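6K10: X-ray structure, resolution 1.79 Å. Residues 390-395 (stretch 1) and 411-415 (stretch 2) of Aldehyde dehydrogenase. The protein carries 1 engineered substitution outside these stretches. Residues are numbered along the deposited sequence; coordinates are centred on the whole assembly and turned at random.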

# COMPACT_ATOMS: atom_id res chain seq x y z
N LEU A 390 -14.39 -3.53 -16.37
CA LEU A 390 -13.59 -4.66 -15.93
C LEU A 390 -12.37 -4.16 -15.17
O LEU A 390 -11.64 -3.30 -15.66
N SER A 391 -12.17 -4.71 -13.97
CA SER A 391 -11.01 -4.39 -13.16
C SER A 391 -9.92 -5.43 -13.36
O SER A 391 -10.19 -6.63 -13.39
N PHE A 392 -8.69 -4.95 -13.50
CA PHE A 392 -7.53 -5.80 -13.71
C PHE A 392 -6.31 -4.99 -13.32
O PHE A 392 -6.39 -3.78 -13.12
N GLY A 393 -5.17 -5.67 -13.21
CA GLY A 393 -3.96 -5.01 -12.78
C GLY A 393 -3.56 -3.85 -13.68
O GLY A 393 -3.48 -2.70 -13.23
N GLY A 394 -3.31 -4.15 -14.94
CA GLY A 394 -3.01 -3.16 -15.96
C GLY A 394 -3.13 -3.82 -17.31
O GLY A 394 -3.26 -5.04 -17.40
N GLY A 395 -3.09 -3.02 -18.36
CA GLY A 395 -3.29 -3.62 -19.66
C GLY A 395 -2.96 -2.72 -20.83
O GLY A 395 -2.18 -1.77 -20.71
N PHE A 411 3.19 -0.98 -12.12
CA PHE A 411 2.95 -2.35 -12.54
C PHE A 411 2.56 -3.18 -11.33
O PHE A 411 3.36 -3.32 -10.40
N GLY A 412 1.36 -3.73 -11.34
CA GLY A 412 0.88 -4.53 -10.23
C GLY A 412 -0.51 -5.04 -10.51
O GLY A 412 -1.16 -4.64 -11.48
N GLY A 413 -0.97 -5.94 -9.65
CA GLY A 413 -2.26 -6.57 -9.79
C GLY A 413 -3.31 -5.98 -8.87
O GLY A 413 -3.12 -4.96 -8.21
N VAL A 414 -4.45 -6.67 -8.83
CA VAL A 414 -5.57 -6.29 -7.98
C VAL A 414 -6.37 -7.55 -7.69
O VAL A 414 -6.49 -8.43 -8.55
N GLY A 415 -6.90 -7.65 -6.48
CA GLY A 415 -7.59 -8.87 -6.10
C GLY A 415 -6.65 -10.06 -6.10
O GLY A 415 -5.56 -10.01 -5.52

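The touching parts, Ser391 to Gly394 and Gly412 to Val414, run in nearly opposite directions, their end-to-end vectors 174° apart, and the stretches bury 171 Å², summed over both sides. No hydrogen bond crosses the interface, so the evidence for packing rests on nonpolar distances and on the close approach of glycine backbones.

Leu390, the first residue after a helix to leave helical phi/psi, takes no part. Its chi1 is m (-67°) and its chi2 t (172°), and its nearest side-chain atom, Leu390 CB, is 9.4 Å from Val414 CG1.

Ser391 is the first residue to make contact. Its CA-to-CB bond points toward stretch 2, and with chi1 at 177° (t) its OG lies 3.7 Å from CG1 of Val414. This is a van der Waals contact, since a methyl carbon offers the hydroxyl no polar partner; OG is hydrogen-bonded elsewhere in the structure.

Phe392 turns the other way. Its CA-to-CB bond points away, chi1 is p (48°) and chi2 is -87°, and the closest approach of the side chain is Phe392 CB to Val414 CG1, 5.3 Å. The backbone makes the contact instead: Phe392 C is 3.5 Å from Val414 CG1. The ring also bears on its own stretch, because an ideal CB on Gly395 would lie 2.9 Å from Phe392 CE2, a clash.

Gly393 is where the backbones come closest. Its CA is 3.1 Å from Gly412 O and 3.8 Å from Gly413 CA, and its N is 3.8 Å from Val414 CG1. An ideal CB here would point sideways, only 2.5 Å from Gly412 O and 3.0 Å from Gly413 CA, so the local geometry accommodates the absence of a side chain. Gly393 O and Gly412 O are 3.5 Å apart, but both are acceptors.

Val414 is the main side chain supplied by stretch 2. Its CA-to-CB bond points toward stretch 1, chi1 is p (62°), and Val414 CG1 is the closest side-chain atom to Ser391, Phe392 and Gly393, while Val414 CG2 also lies 4.2 Å from Ser391 OG. The residue has 54 Å² covered, the largest share of any in the two stretches.

Beyond Gly393 the contact fades. Gly394 N is still 4.1 Å from Gly412 O, yet only 1 Å² of Gly394 is covered, and Gly395 makes no contact. Phe411, with chi1 t (170°) and chi2 49°, has its CA-to-CB bond directed away; its end comes nearer, but Phe411 CD1 comes no nearer than 6.4 Å, to Gly394 N.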

# COMPACT_ATOMS: atom_id res chain seq x y z
CB LEU A 390 -13.14 -5.51 -17.12
CG LEU A 390 -14.25 -6.26 -17.85
CD1 LEU A 390 -13.71 -6.91 -19.11
CD2 LEU A 390 -14.89 -7.30 -16.93
CB SER A 391 -11.37 -4.30 -11.67
OG SER A 391 -10.21 -4.05 -10.89
CB PHE A 392 -7.45 -6.30 -15.16
CG PHE A 392 -7.63 -5.22 -16.18
CD1 PHE A 392 -8.89 -4.86 -16.63
CD2 PHE A 392 -6.53 -4.56 -16.71
CE1 PHE A 392 -9.06 -3.87 -17.57
CE2 PHE A 392 -6.69 -3.56 -17.65
CZ PHE A 392 -7.96 -3.22 -18.09
CB PHE A 411 4.18 -2.95 -13.23
CG PHE A 411 4.07 -4.43 -13.47
CD1 PHE A 411 2.93 -4.97 -14.06
CD2 PHE A 411 5.09 -5.29 -13.10
CE1 PHE A 411 2.83 -6.34 -14.27
CE2 PHE A 411 4.99 -6.65 -13.32
CZ PHE A 411 3.86 -7.18 -13.91
CB VAL A 414 -6.44 -5.18 -8.63
CG1 VAL A 414 -7.05 -5.67 -9.94
CG2 VAL A 414 -7.51 -4.70 -7.68